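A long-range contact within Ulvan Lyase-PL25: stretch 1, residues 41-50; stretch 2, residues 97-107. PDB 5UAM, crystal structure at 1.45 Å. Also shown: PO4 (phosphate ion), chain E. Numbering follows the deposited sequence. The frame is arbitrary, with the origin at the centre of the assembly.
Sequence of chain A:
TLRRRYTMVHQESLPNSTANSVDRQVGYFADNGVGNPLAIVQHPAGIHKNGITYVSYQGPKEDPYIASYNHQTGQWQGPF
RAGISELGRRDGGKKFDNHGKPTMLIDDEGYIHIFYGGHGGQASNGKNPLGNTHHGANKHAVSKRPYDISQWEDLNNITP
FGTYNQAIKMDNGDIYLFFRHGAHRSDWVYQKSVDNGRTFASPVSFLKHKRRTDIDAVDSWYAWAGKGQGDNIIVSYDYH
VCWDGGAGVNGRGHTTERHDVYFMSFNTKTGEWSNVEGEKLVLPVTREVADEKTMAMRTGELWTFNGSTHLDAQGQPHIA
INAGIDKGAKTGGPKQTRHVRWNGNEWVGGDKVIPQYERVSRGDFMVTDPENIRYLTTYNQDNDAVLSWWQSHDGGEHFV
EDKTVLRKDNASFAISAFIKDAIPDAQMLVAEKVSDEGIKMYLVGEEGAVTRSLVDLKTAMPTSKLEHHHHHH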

# COMPACT_ATOMS: atom_id res chain seq x y z
N VAL A 41 -1.14 0.99 0.23
CA VAL A 41 -0.26 0.30 1.18
C VAL A 41 -0.14 -1.20 0.87
O VAL A 41 0.93 -1.79 1.10
CB VAL A 41 -0.66 0.58 2.63
CG1 VAL A 41 -1.97 -0.04 2.98
CG2 VAL A 41 0.46 0.09 3.57
N GLN A 42 -1.21 -1.86 0.41
CA GLN A 42 -1.13 -3.27 0.03
C GLN A 42 -0.62 -3.34 -1.38
O GLN A 42 -1.39 -3.23 -2.34
CB GLN A 42 -2.46 -4.01 0.16
CG GLN A 42 -2.87 -4.34 1.59
CD GLN A 42 -3.70 -3.27 2.28
OE1 GLN A 42 -4.11 -2.25 1.68
NE2 GLN A 42 -3.97 -3.50 3.55
N HIS A 43 0.69 -3.53 -1.52
CA HIS A 43 1.31 -3.45 -2.83
C HIS A 43 2.44 -4.46 -2.93
O HIS A 43 3.10 -4.78 -1.93
CB HIS A 43 1.85 -2.04 -3.10
CG HIS A 43 3.06 -1.71 -2.30
ND1 HIS A 43 4.33 -1.78 -2.82
CD2 HIS A 43 3.21 -1.43 -0.99
CE1 HIS A 43 5.21 -1.50 -1.87
NE2 HIS A 43 4.55 -1.30 -0.75
N PRO A 44 2.73 -4.95 -4.14
CA PRO A 44 1.95 -4.70 -5.37
C PRO A 44 0.56 -5.29 -5.32
O PRO A 44 0.36 -6.40 -4.81
CB PRO A 44 2.75 -5.44 -6.45
CG PRO A 44 4.07 -5.74 -5.88
CD PRO A 44 3.88 -5.81 -4.39
N ALA A 45 -0.42 -4.55 -5.85
CA ALA A 45 -1.71 -5.14 -6.15
C ALA A 45 -1.71 -5.82 -7.51
O ALA A 45 -2.52 -6.73 -7.74
CB ALA A 45 -2.81 -4.08 -6.09
N GLY A 46 -0.84 -5.40 -8.41
CA GLY A 46 -0.72 -6.02 -9.71
C GLY A 46 0.72 -5.97 -10.16
O GLY A 46 1.52 -5.15 -9.70
N ILE A 47 1.04 -6.85 -11.11
CA ILE A 47 2.40 -7.08 -11.60
C ILE A 47 2.32 -7.39 -13.08
O ILE A 47 1.50 -8.21 -13.50
CB ILE A 47 3.08 -8.26 -10.88
CG1 ILE A 47 3.12 -8.02 -9.38
CG2 ILE A 47 4.46 -8.52 -11.48
CD1 ILE A 47 3.70 -9.17 -8.57
N HIS A 48 3.19 -6.77 -13.87
CA HIS A 48 3.31 -7.09 -15.28
C HIS A 48 4.51 -8.00 -15.50
O HIS A 48 5.61 -7.69 -15.03
CB HIS A 48 3.47 -5.84 -16.12
CG HIS A 48 3.53 -6.12 -17.59
ND1 HIS A 48 2.40 -6.30 -18.35
CD2 HIS A 48 4.58 -6.31 -18.42
CE1 HIS A 48 2.76 -6.56 -19.60
NE2 HIS A 48 4.08 -6.57 -19.67
N LYS A 49 4.33 -9.07 -16.26
CA LYS A 49 5.46 -9.92 -16.61
C LYS A 49 5.18 -10.58 -17.95
O LYS A 49 4.11 -11.16 -18.15
CB LYS A 49 5.71 -11.00 -15.56
CG LYS A 49 6.87 -11.92 -15.93
CD LYS A 49 7.18 -12.91 -14.84
CE LYS A 49 8.02 -12.29 -13.74
NZ LYS A 49 9.44 -12.10 -14.14
N ASN A 50 6.13 -10.48 -18.88
CA ASN A 50 6.09 -11.21 -20.15
C ASN A 50 4.80 -10.97 -20.91
O ASN A 50 4.21 -11.90 -21.46
CB ASN A 50 6.30 -12.71 -19.94
CG ASN A 50 6.57 -13.46 -21.24
OD1 ASN A 50 7.26 -12.97 -22.14
ND2 ASN A 50 6.02 -14.67 -21.35
N ASP A 97 -13.82 -4.85 6.78
CA ASP A 97 -12.60 -4.53 7.50
C ASP A 97 -11.56 -3.91 6.57
O ASP A 97 -10.99 -2.85 6.89
CB ASP A 97 -12.04 -5.79 8.17
CG ASP A 97 -10.74 -5.53 8.89
OD1 ASP A 97 -9.73 -5.25 8.21
OD2 ASP A 97 -10.74 -5.63 10.13
N ASN A 98 -11.32 -4.53 5.42
CA ASN A 98 -10.50 -4.05 4.31
C ASN A 98 -9.00 -4.22 4.52
O ASN A 98 -8.25 -4.03 3.56
CB ASN A 98 -10.77 -2.58 3.95
CG ASN A 98 -12.20 -2.31 3.64
OD1 ASN A 98 -12.82 -3.04 2.86
ND2 ASN A 98 -12.76 -1.29 4.26
N HIS A 99 -8.53 -4.58 5.71
CA HIS A 99 -7.09 -4.57 5.93
C HIS A 99 -6.38 -5.78 5.37
O HIS A 99 -5.13 -5.81 5.36
CB HIS A 99 -6.79 -4.47 7.41
CG HIS A 99 -7.05 -3.13 8.00
ND1 HIS A 99 -8.32 -2.59 8.11
CD2 HIS A 99 -6.20 -2.20 8.50
CE1 HIS A 99 -8.24 -1.40 8.67
NE2 HIS A 99 -6.96 -1.14 8.93
N GLY A 100 -7.12 -6.76 4.88
CA GLY A 100 -6.56 -7.96 4.32
C GLY A 100 -6.72 -8.08 2.82
O GLY A 100 -6.57 -9.18 2.28
N LYS A 101 -7.02 -6.97 2.14
CA LYS A 101 -7.02 -6.98 0.69
C LYS A 101 -5.64 -7.46 0.21
O LYS A 101 -4.65 -7.32 0.93
CB LYS A 101 -7.37 -5.60 0.14
CG LYS A 101 -6.29 -4.56 0.38
CD LYS A 101 -6.65 -3.19 -0.16
CE LYS A 101 -7.63 -2.40 0.69
NZ LYS A 101 -7.04 -2.02 2.02
N PRO A 102 -5.56 -8.05 -0.98
CA PRO A 102 -4.38 -8.85 -1.33
C PRO A 102 -3.18 -8.04 -1.81
O PRO A 102 -3.29 -6.97 -2.42
CB PRO A 102 -4.88 -9.74 -2.47
CG PRO A 102 -5.99 -8.94 -3.08
CD PRO A 102 -6.66 -8.27 -1.94
N THR A 103 -2.01 -8.65 -1.58
CA THR A 103 -0.71 -8.24 -2.08
C THR A 103 -0.14 -9.41 -2.86
O THR A 103 -0.21 -10.56 -2.41
CB THR A 103 0.19 -7.93 -0.89
OG1 THR A 103 -0.38 -6.79 -0.23
CG2 THR A 103 1.60 -7.65 -1.31
N MET A 104 0.43 -9.13 -4.04
CA MET A 104 0.88 -10.15 -4.98
C MET A 104 2.40 -10.16 -5.14
O MET A 104 3.06 -9.13 -5.03
CB MET A 104 0.28 -9.86 -6.36
CG MET A 104 0.49 -10.94 -7.38
SD MET A 104 -0.08 -10.35 -9.02
CE MET A 104 -1.80 -10.09 -8.68
N LEU A 105 2.95 -11.35 -5.44
CA LEU A 105 4.35 -11.51 -5.81
C LEU A 105 4.47 -12.72 -6.74
O LEU A 105 3.86 -13.76 -6.48
CB LEU A 105 5.21 -11.71 -4.56
CG LEU A 105 6.72 -11.84 -4.77
CD1 LEU A 105 7.46 -11.24 -3.60
CD2 LEU A 105 7.13 -13.31 -4.93
N ILE A 106 5.28 -12.60 -7.79
CA ILE A 106 5.58 -13.73 -8.68
C ILE A 106 7.00 -14.20 -8.38
O ILE A 106 7.95 -13.41 -8.49
CB ILE A 106 5.43 -13.37 -10.17
CG1 ILE A 106 4.03 -12.85 -10.43
CG2 ILE A 106 5.78 -14.60 -11.04
CD1 ILE A 106 3.81 -12.40 -11.89
N ASP A 107 7.16 -15.46 -7.98
CA ASP A 107 8.48 -15.95 -7.61
C ASP A 107 9.29 -16.36 -8.85
O ASP A 107 8.80 -16.37 -9.98
CB ASP A 107 8.40 -17.01 -6.51
CG ASP A 107 7.90 -18.36 -6.97
OD1 ASP A 107 8.04 -18.72 -8.16
OD2 ASP A 107 7.36 -19.09 -6.10
P PO4 E . -5.38 0.24 11.76
O1 PO4 E . -6.13 0.92 12.89
O2 PO4 E . -3.98 0.71 11.71
O3 PO4 E . -6.11 0.65 10.50
O4 PO4 E . -5.42 -1.26 12.01
O HOH W 1 9.82 -14.55 -11.86

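The two stretches meet in a mixed contact: a polar clasp around the side chain of Gln42 at one end, one short backbone hydrogen bond near the middle, and an apolar patch between two strands running in roughly the same direction at the other end. Together they bury 600 Å², both sides summed. Strands 46-49 and 103-106 make an angle of 21° between their N-to-C directions, but their axes come no closer than 7.0 Å, and just one backbone hydrogen bond crosses between the stretches.

That bond runs from Met104 N to Pro44 O, 2.8 Å long with an N-H...acceptor angle of 167°, so it is both short and nearly straight. The same carbonyl oxygen receives a CA-H...O contact from Thr103 CA at 3.5 Å, with an angle of 137° at the hydrogen. Pro44 follows a cis peptide bond and, lacking an amide hydrogen, can enter backbone hydrogen bonding through its carbonyl alone. Close by lies the nearest CA pair across the stretches, Ala45 CA to Thr103 CA at 5.2 Å.

Gln42 has 112 Å² covered by the other stretch, more than any other residue here. Its CA-to-CB bond points toward that stretch, and with chi1 at -75° (m) and chi2 at 90° (p) its amide reaches the type I turn from Asn98 to Lys101. A primary amide suits this place because it can accept and donate at once: Gln42 OE1 accepts from Lys101 NZ at 3.0 Å, while Gln42 NE2 donates to His99 O at 3.2 Å, a weak bond with an angle of 121°. Lys101 starts sideways, but its p, t, p, p side chain brings the amine nearer to Gln42. The same amine also donates to the turn's own carbonyl, Lys101 NZ to Asn98 O at 2.8 Å, so a single buried lysine braces the turn and ties it to stretch 1.

His99 is held in place within its own stretch by His99 N to Asp97 OD1 at 2.9 Å and His99 ND1 to Asp97 O, also at 2.9 Å. With ND1 acting as a donor there, the other ring nitrogen still donates, His99 NE2 to phosphate O3 at 2.5 Å, with the ion at the ring edge.

Farther along, Ile47 points toward stretch 2 and packs against two side chains: Ile47 CD1 lies 3.9 Å from Met104 CG, and Ile47 CG2 lies 4.0 Å from Ile106 CD1. Both isoleucines have chi1 m and chi2 t, and both are buried, as befits branched apolar chains without polar side-chain atoms to satisfy. The flexible thioether chain of Met104 extends alongside, placing its CE 3.6 Å from Ala45 O. At the margin, Lys49 contributes its aliphatic portion, with Lys49 CE 4.2 Å from Ile106 CG2, while a water bridges Lys49 NZ (3.4 Å from the water oxygen, weak) and Asp107 O (2.8 Å from the same oxygen).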